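PDB 2PRX: thioesterase superfamily protein from Shewanella loihica, which probably hydrolyses thioesters, as expected for a hotdog-fold member of the thioesterase superfamily. Local coordinates for residues 44-49 with 59-64; 63-68 with 112-117; 131-136 with 141-146. All coordinates share one frame; numbering follows the deposited sequence.

Contact 1 of 3, residues 44-49 with 59-64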
loop_
_atom_site.group_PDB
_atom_site.type_symbol
_atom_site.label_atom_id
_atom_site.label_comp_id
_atom_site.label_asym_id
_atom_site.label_seq_id
_atom_site.Cartn_x
_atom_site.Cartn_y
_atom_site.Cartn_z
ATOM N N PHE A 44 -15.970 -0.146 -1.884
ATOM C CA PHE A 44 -15.593 0.082 -0.502
ATOM C C PHE A 44 -15.950 1.495 -0.034
ATOM O O PHE A 44 -15.908 2.422 -0.840
ATOM C CB PHE A 44 -14.090 -0.123 -0.273
ATOM C CG PHE A 44 -13.766 -0.113 1.216
ATOM C CD1 PHE A 44 -14.248 -1.105 2.053
ATOM C CD2 PHE A 44 -12.993 0.893 1.762
ATOM C CE1 PHE A 44 -13.978 -1.098 3.401
ATOM C CE2 PHE A 44 -12.716 0.900 3.115
ATOM C CZ PHE A 44 -13.203 -0.089 3.941
HETATM N N MSE A 45 -16.258 1.582 1.244
HETATM C CA MSE A 45 -16.616 2.764 1.994
HETATM C C MSE A 45 -15.627 3.004 3.124
HETATM O O MSE A 45 -15.669 2.399 4.196
HETATM C CB MSE A 45 -18.025 2.645 2.587
HETATM C CG MSE A 45 -18.560 3.949 3.154
HETATM SE SE MSE A 45 -18.443 5.403 1.888
HETATM C CE MSE A 45 -20.273 5.152 1.332
ATOM N N PRO A 46 -14.697 3.918 2.879
ATOM C CA PRO A 46 -13.787 4.329 3.961
ATOM C C PRO A 46 -14.545 4.751 5.211
ATOM O O PRO A 46 -15.631 5.329 5.086
ATOM C CB PRO A 46 -13.098 5.550 3.356
ATOM C CG PRO A 46 -13.090 5.262 1.900
ATOM C CD PRO A 46 -14.420 4.593 1.611
ATOM N N LYS A 47 -13.985 4.456 6.377
ATOM C CA LYS A 47 -14.550 4.956 7.620
ATOM C C LYS A 47 -14.085 6.412 7.764
ATOM O O LYS A 47 -13.050 6.745 7.178
ATOM C CB LYS A 47 -14.144 4.148 8.847
ATOM C CG LYS A 47 -14.184 2.634 8.734
ATOM C CD LYS A 47 -14.832 2.000 9.956
ATOM C CE LYS A 47 -15.401 0.626 9.638
ATOM N NZ LYS A 47 -15.690 -0.184 10.865
ATOM N N PRO A 48 -14.829 7.225 8.503
ATOM C CA PRO A 48 -14.554 8.664 8.601
ATOM C C PRO A 48 -13.133 8.983 9.039
ATOM O O PRO A 48 -12.584 10.062 8.783
ATOM C CB PRO A 48 -15.530 9.126 9.699
ATOM C CG PRO A 48 -16.673 8.165 9.556
ATOM C CD PRO A 48 -16.002 6.837 9.315
ATOM N N PHE A 49 -12.511 8.036 9.727
ATOM C CA PHE A 49 -11.174 8.323 10.241
ATOM C C PHE A 49 -10.100 7.916 9.256
ATOM O O PHE A 49 -8.928 8.272 9.462
ATOM C CB PHE A 49 -10.984 7.637 11.591
ATOM C CG PHE A 49 -11.372 6.168 11.607
ATOM C CD1 PHE A 49 -10.518 5.211 11.097
ATOM C CD2 PHE A 49 -12.587 5.782 12.144
ATOM C CE1 PHE A 49 -10.859 3.872 11.120
ATOM C CE2 PHE A 49 -12.940 4.440 12.163
ATOM C CZ PHE A 49 -12.077 3.496 11.657
ATOM N N GLY A 59 -3.982 7.137 1.475
ATOM C CA GLY A 59 -3.286 6.354 0.488
ATOM C C GLY A 59 -2.984 4.925 0.876
ATOM O O GLY A 59 -3.095 4.054 -0.005
ATOM N N GLY A 60 -2.625 4.623 2.124
ATOM C CA GLY A 60 -2.387 3.272 2.599
ATOM C C GLY A 60 -3.618 2.350 2.420
ATOM O O GLY A 60 -3.439 1.221 2.034
ATOM N N LEU A 61 -4.755 2.917 2.804
ATOM C CA LEU A 61 -6.034 2.237 2.624
ATOM C C LEU A 61 -6.255 1.938 1.152
ATOM O O LEU A 61 -6.585 0.816 0.776
ATOM C CB LEU A 61 -7.200 3.079 3.182
ATOM C CG LEU A 61 -8.561 2.395 2.983
ATOM C CD1 LEU A 61 -8.616 1.034 3.663
ATOM C CD2 LEU A 61 -9.665 3.291 3.506
ATOM N N ILE A 62 -6.066 2.928 0.297
ATOM C CA ILE A 62 -6.191 2.736 -1.161
ATOM C C ILE A 62 -5.234 1.668 -1.623
ATOM O O ILE A 62 -5.600 0.687 -2.276
ATOM C CB ILE A 62 -5.994 4.105 -1.849
ATOM C CG1 ILE A 62 -7.069 5.085 -1.413
ATOM C CG2 ILE A 62 -5.913 3.985 -3.356
ATOM C CD1 ILE A 62 -7.235 6.350 -2.215
ATOM N N ALA A 63 -3.953 1.746 -1.283
ATOM C CA ALA A 63 -3.032 0.688 -1.666
ATOM C C ALA A 63 -3.440 -0.664 -1.087
ATOM O O ALA A 63 -3.153 -1.681 -1.742
ATOM C CB ALA A 63 -1.607 1.006 -1.223
ATOM N N SER A 64 -4.068 -0.652 0.076
ATOM C CA SER A 64 -4.495 -1.873 0.746
ATOM C C SER A 64 -5.603 -2.556 -0.069
ATOM O O SER A 64 -5.508 -3.782 -0.215
ATOM C CB SER A 64 -5.011 -1.673 2.164
ATOM O OG SER A 64 -4.093 -1.029 3.023
#
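Phe44 and Pro46 close over Leu61, the residue of segment 59-64 that touches segment 44-49, the chain leaving strand 39-44. All of the close packing gathers at the two methyls of this leucine. CD2 lies at the rim of the Phe44 ring, near the ring plane, 3.9 Å from CE2, and CD1 is 4.1 Å from the same carbon, so the aromatic edge rather than its face is used. The same CD2 methyl also meets Pro46 CB at 4.1 Å. The leucine stretches out from the helix because its CG stands anti to the backbone N (chi1 179°), and its side chain crosses that of Phe44 at about a right angle. A branched aliphatic tip suits this place, since it can offer one methyl to both the ring and the proline, while Pro46 offers an apolar ring and holds the chain in an extended course as it leaves the strand. Past Pro46 the contact fades: Lys47 leads its amine away, and Pro48 and Phe49 stand in exposed positions. Behind Leu61, Ser64 OG bonds Gly60 O at 2.5 Å from above the carbonyl plane, the face opposite to that used by Ser64 N. Tyr19 and His50 also touch Leu61, strand 95-104 lies beside Ala63, and Gly60 of the second subunit packs on Ser64; Phe44 itself is paired through its backbone with Leu114 of strand 114-122.

Contact 2 of 3, residues 63-68 with 112-117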
loop_
_atom_site.group_PDB
_atom_site.type_symbol
_atom_site.label_atom_id
_atom_site.label_comp_id
_atom_site.label_asym_id
_atom_site.label_seq_id
_atom_site.Cartn_x
_atom_site.Cartn_y
_atom_site.Cartn_z
ATOM N N ALA A 63 -3.953 1.746 -1.283
ATOM C CA ALA A 63 -3.032 0.688 -1.666
ATOM C C ALA A 63 -3.440 -0.664 -1.087
ATOM O O ALA A 63 -3.153 -1.681 -1.742
ATOM C CB ALA A 63 -1.607 1.006 -1.223
ATOM N N SER A 64 -4.068 -0.652 0.076
ATOM C CA SER A 64 -4.495 -1.873 0.746
ATOM C C SER A 64 -5.603 -2.556 -0.069
ATOM O O SER A 64 -5.508 -3.782 -0.215
ATOM C CB SER A 64 -5.011 -1.673 2.164
ATOM O OG SER A 64 -4.093 -1.029 3.023
ATOM N N LEU A 65 -6.564 -1.767 -0.536
ATOM C CA LEU A 65 -7.723 -2.323 -1.283
ATOM C C LEU A 65 -7.301 -2.795 -2.648
ATOM O O LEU A 65 -7.847 -3.758 -3.244
ATOM C CB LEU A 65 -8.833 -1.278 -1.353
ATOM C CG LEU A 65 -9.381 -0.775 -0.004
ATOM C CD1 LEU A 65 -10.220 0.471 -0.190
ATOM C CD2 LEU A 65 -10.186 -1.874 0.675
ATOM N N ILE A 66 -6.305 -2.199 -3.282
ATOM C CA ILE A 66 -5.863 -2.735 -4.573
ATOM C C ILE A 66 -5.229 -4.115 -4.418
ATOM O O ILE A 66 -5.452 -5.043 -5.205
ATOM C CB ILE A 66 -4.881 -1.766 -5.247
ATOM C CG1 ILE A 66 -5.572 -0.570 -5.910
ATOM C CG2 ILE A 66 -3.987 -2.514 -6.205
ATOM C CD1 ILE A 66 -4.650 0.627 -6.023
ATOM N N ASP A 67 -4.427 -4.247 -3.368
ATOM C CA ASP A 67 -3.756 -5.494 -3.029
ATOM C C ASP A 67 -4.738 -6.635 -2.822
ATOM O O ASP A 67 -4.580 -7.730 -3.351
ATOM C CB ASP A 67 -2.943 -5.279 -1.759
ATOM C CG ASP A 67 -2.138 -6.453 -1.262
ATOM O OD1 ASP A 67 -2.180 -7.534 -1.870
ATOM O OD2 ASP A 67 -1.435 -6.258 -0.238
ATOM N N CYS A 68 -5.769 -6.388 -2.004
ATOM C CA CYS A 68 -6.633 -7.550 -1.725
ATOM C C CYS A 68 -7.564 -7.748 -2.908
ATOM O O CYS A 68 -7.974 -8.875 -3.204
ATOM C CB CYS A 68 -7.355 -7.375 -0.391
ATOM S SG CYS A 68 -6.280 -7.370 1.073
ATOM N N VAL A 112 -17.277 8.945 -0.075
ATOM C CA VAL A 112 -17.898 8.384 -1.279
ATOM C C VAL A 112 -17.438 6.948 -1.484
ATOM O O VAL A 112 -16.295 6.583 -1.233
ATOM C CB VAL A 112 -17.583 9.246 -2.517
ATOM C CG1 VAL A 112 -17.991 8.531 -3.789
ATOM C CG2 VAL A 112 -18.282 10.602 -2.374
ATOM N N GLU A 113 -18.350 6.114 -1.947
ATOM C CA GLU A 113 -18.108 4.705 -2.261
ATOM C C GLU A 113 -17.007 4.530 -3.278
ATOM O O GLU A 113 -17.020 5.137 -4.361
ATOM C CB GLU A 113 -19.447 4.145 -2.772
ATOM C CG GLU A 113 -19.478 2.669 -3.077
ATOM C CD GLU A 113 -20.692 2.266 -3.921
ATOM O OE1 GLU A 113 -20.627 2.400 -5.160
ATOM O OE2 GLU A 113 -21.706 1.823 -3.349
ATOM N N LEU A 114 -15.984 3.719 -3.006
ATOM C CA LEU A 114 -14.890 3.569 -3.948
ATOM C C LEU A 114 -15.098 2.335 -4.827
ATOM O O LEU A 114 -15.447 1.288 -4.303
ATOM C CB LEU A 114 -13.550 3.439 -3.220
ATOM C CG LEU A 114 -13.282 4.467 -2.107
ATOM C CD1 LEU A 114 -12.130 4.049 -1.214
ATOM C CD2 LEU A 114 -13.015 5.847 -2.705
ATOM N N GLU A 115 -14.875 2.471 -6.131
ATOM C CA GLU A 115 -15.016 1.290 -6.993
ATOM C C GLU A 115 -13.656 0.786 -7.452
ATOM O O GLU A 115 -12.771 1.513 -7.900
ATOM C CB GLU A 115 -15.961 1.590 -8.160
ATOM C CG GLU A 115 -16.204 0.453 -9.129
ATOM C CD GLU A 115 -17.289 0.694 -10.159
ATOM O OE1 GLU A 115 -18.492 0.562 -9.820
ATOM O OE2 GLU A 115 -16.984 1.003 -11.342
ATOM N N LEU A 116 -13.449 -0.513 -7.339
ATOM C CA LEU A 116 -12.267 -1.211 -7.773
ATOM C C LEU A 116 -12.578 -2.245 -8.857
ATOM O O LEU A 116 -13.355 -3.157 -8.576
ATOM C CB LEU A 116 -11.621 -1.963 -6.600
ATOM C CG LEU A 116 -10.824 -1.081 -5.631
ATOM C CD1 LEU A 116 -11.760 -0.571 -4.550
ATOM C CD2 LEU A 116 -9.644 -1.840 -5.052
ATOM N N VAL A 117 -11.975 -2.063 -10.013
ATOM C CA VAL A 117 -12.119 -2.940 -11.167
ATOM C C VAL A 117 -10.769 -3.515 -11.578
ATOM O O VAL A 117 -9.793 -2.790 -11.744
ATOM C CB VAL A 117 -12.738 -2.226 -12.385
ATOM C CG1 VAL A 117 -12.971 -3.214 -13.521
ATOM C CG2 VAL A 117 -14.043 -1.529 -12.034
#
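With CG anti to the carbonyl carbon in both residues, Leu65 (chi1 -59°) reaches from the helix and Leu116 (chi1 -77°) from the strand, and the two meet at the backbone of the helix. Leu116 CD2 touches Leu65 CB at 3.8 Å and comes still closer to the main chain, 3.2 Å from Leu65 O, a tight approach of a methyl to a carbonyl oxygen. The same methyl lies 3.8 Å from Ile66 N, and it is 4.4 Å from Ile66 CG1, a looser touch. Two residues earlier on the strand, Leu114 CD1 meets Leu65 CD1 at 4.2 Å, the two side chains crossing at about a right angle. This is the central feature of the hotdog fold, a long helix wrapped by an antiparallel sheet; here the axes of the helix and strand segments come within 9.5 Å, at an angle of 36°. Leucines suit the inward positions of the strand, because their flexible forked ends fill the space between sheet and helix without asking for a polar partner, whereas Glu115 between them, and Glu113 just before, keep their carboxylates off the helix. Phe44 of strand 39-44 also packs on Leu65, and Leu100 and Ile132 cover Ile66.

Contact 3 of 3, residues 131-136 with 141-146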
loop_
_atom_site.group_PDB
_atom_site.type_symbol
_atom_site.label_atom_id
_atom_site.label_comp_id
_atom_site.label_asym_id
_atom_site.label_seq_id
_atom_site.Cartn_x
_atom_site.Cartn_y
_atom_site.Cartn_z
ATOM N N GLU A 131 -4.246 -5.731 -13.609
ATOM C CA GLU A 131 -4.309 -4.265 -13.568
ATOM C C GLU A 131 -5.592 -3.821 -12.882
ATOM O O GLU A 131 -6.694 -4.258 -13.218
ATOM C CB GLU A 131 -4.184 -3.702 -14.971
ATOM C CG GLU A 131 -4.556 -2.244 -15.135
ATOM C CD GLU A 131 -4.402 -1.757 -16.560
ATOM O OE1 GLU A 131 -3.273 -1.860 -17.097
ATOM O OE2 GLU A 131 -5.380 -1.276 -17.168
ATOM N N ILE A 132 -5.474 -2.957 -11.890
ATOM C CA ILE A 132 -6.549 -2.552 -11.006
ATOM C C ILE A 132 -6.660 -1.023 -11.095
ATOM O O ILE A 132 -5.649 -0.343 -11.234
ATOM C CB ILE A 132 -6.322 -2.953 -9.543
ATOM C CG1 ILE A 132 -6.070 -4.454 -9.314
ATOM C CG2 ILE A 132 -7.444 -2.458 -8.624
ATOM C CD1 ILE A 132 -4.582 -4.782 -9.311
ATOM N N ALA A 133 -7.888 -0.544 -11.054
ATOM C CA ALA A 133 -8.216 0.868 -11.149
ATOM C C ALA A 133 -9.141 1.203 -9.999
ATOM O O ALA A 133 -10.261 0.684 -9.927
ATOM C CB ALA A 133 -8.873 1.210 -12.474
ATOM N N LEU A 134 -8.710 2.084 -9.107
ATOM C CA LEU A 134 -9.646 2.573 -8.103
ATOM C C LEU A 134 -10.166 3.957 -8.491
ATOM O O LEU A 134 -9.332 4.804 -8.814
ATOM C CB LEU A 134 -9.017 2.643 -6.719
ATOM C CG LEU A 134 -9.924 3.097 -5.573
ATOM C CD1 LEU A 134 -9.623 2.297 -4.318
ATOM C CD2 LEU A 134 -9.783 4.585 -5.279
ATOM N N SER A 135 -11.475 4.114 -8.411
ATOM C CA SER A 135 -12.265 5.281 -8.694
ATOM C C SER A 135 -13.139 5.725 -7.519
ATOM O O SER A 135 -13.434 4.949 -6.610
ATOM C CB SER A 135 -13.152 5.005 -9.911
ATOM O OG SER A 135 -12.441 4.396 -10.982
ATOM N N ALA A 136 -13.529 6.961 -7.577
ATOM C CA ALA A 136 -14.390 7.902 -6.927
ATOM C C ALA A 136 -14.489 9.121 -7.865
ATOM O O ALA A 136 -15.284 10.029 -7.722
ATOM C CB ALA A 136 -13.912 8.277 -5.538
ATOM N N CYS A 141 -8.698 7.413 -9.521
ATOM C CA CYS A 141 -7.795 8.025 -8.541
ATOM C C CYS A 141 -6.466 7.311 -8.491
ATOM O O CYS A 141 -5.411 7.877 -8.180
ATOM C CB CYS A 141 -8.495 8.018 -7.174
ATOM S SG CYS A 141 -9.984 9.022 -7.051
ATOM N N ALA A 142 -6.416 6.014 -8.806
ATOM C CA ALA A 142 -5.126 5.335 -8.774
ATOM C C ALA A 142 -5.150 4.069 -9.622
ATOM O O ALA A 142 -6.113 3.291 -9.599
ATOM C CB ALA A 142 -4.758 5.039 -7.328
ATOM N N ARG A 143 -4.107 3.869 -10.388
ATOM C CA ARG A 143 -3.810 2.722 -11.220
ATOM C C ARG A 143 -2.788 1.838 -10.503
ATOM O O ARG A 143 -1.706 2.347 -10.222
ATOM C CB ARG A 143 -3.278 3.226 -12.545
ATOM C CG ARG A 143 -3.451 2.455 -13.817
ATOM C CD ARG A 143 -4.858 2.022 -14.129
ATOM N NE ARG A 143 -5.022 2.058 -15.592
ATOM C CZ ARG A 143 -6.193 2.157 -16.197
ATOM N NH1 ARG A 143 -7.333 2.224 -15.515
ATOM N NH2 ARG A 143 -6.248 2.182 -17.526
ATOM N N GLY A 144 -3.073 0.579 -10.232
ATOM C CA GLY A 144 -2.141 -0.386 -9.681
ATOM C C GLY A 144 -1.820 -1.502 -10.672
ATOM O O GLY A 144 -2.688 -1.915 -11.447
ATOM N N HIS A 145 -0.594 -1.975 -10.674
ATOM C CA HIS A 145 -0.062 -3.099 -11.416
ATOM C C HIS A 145 0.455 -4.154 -10.443
ATOM O O HIS A 145 1.308 -3.990 -9.590
ATOM C CB HIS A 145 1.047 -2.741 -12.420
ATOM C CG HIS A 145 1.653 -3.975 -13.044
ATOM N ND1 HIS A 145 1.079 -4.596 -14.130
ATOM C CD2 HIS A 145 2.747 -4.715 -12.749
ATOM C CE1 HIS A 145 1.793 -5.643 -14.480
ATOM N NE2 HIS A 145 2.818 -5.746 -13.653
HETATM N N MSE A 146 -0.066 -5.358 -10.585
HETATM C CA MSE A 146 0.187 -6.443 -9.693
HETATM C C MSE A 146 0.669 -7.696 -10.423
HETATM O O MSE A 146 0.151 -8.018 -11.488
HETATM C CB MSE A 146 -1.100 -6.814 -8.920
HETATM C CG MSE A 146 -0.957 -8.180 -8.278
HETATM SE SE MSE A 146 -2.401 -8.576 -7.067
HETATM C CE MSE A 146 -1.586 -7.475 -5.699
#
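An antiparallel beta hairpin, strands 127-135 and 142-150, holds this contact, with a classic beta bulge at its loop end where Cys141 and Ala142 both face Leu134. Leu134 O takes two N-H groups there, from Cys141 N at 2.8 Å and from Ala142 N at 3.2 Å, both in its carbonyl plane. Leu134 N returns a bond to Ala142 O at 2.9 Å, and at the bulge Leu134 CD2 also touches Cys141 CB. Ile132 and Gly144 form the next hydrogen-bonded pair, with the N-H of Ile132 aimed almost straight at Gly144 O (174°). On the outer side Arg143, bent at chi2 (52°), swings its guanidinium back across the neighbouring strand. Glu131 OE2 lies over one of its faces, 3.6 Å from Arg143 NH2: a salt bridge through charge alone, as no N-H points at the oxygen. Ala133 is small enough to let the guanidinium edge pass, its CB 3.6 Å from Arg143 NH1. Were Glu131 an alanine, the guanidinium would probably lose this opposite charge and be freer to turn. The inner face, that of Ile132 and Leu134, is apolar, and on it Ile132 CD1 meets Met146 CB at 4.1 Å. That side faces helix 59-78, where Ile66 and His69 touch Ile132 and Thr71 touches Met146, while strands 114-122 and 95-104 flank the hairpin in the sheet.

In the fold
From the N terminus, strand 39-44 runs into the segment of contact 1, which closes a loop of nine residues onto the start of helix 59-78. Contact 2 begins where contact 1 ends, sharing Ala63 and Ser64, and, with 43 residues between its segments, reaches past strand 95-104 to bring strand 114-122 onto the helix. Contact 3 follows in series as a short hairpin closure, nested in neither. The three are joined side by side: Pro46 packs on Leu114 and Leu116 on Leu134, while strands 114-122 and 127-135 are neighbours in the sheet. Ile62 of the helix start also reaches Leu134 and Ala142. Together they tie the helix, its entry loop and the sheet.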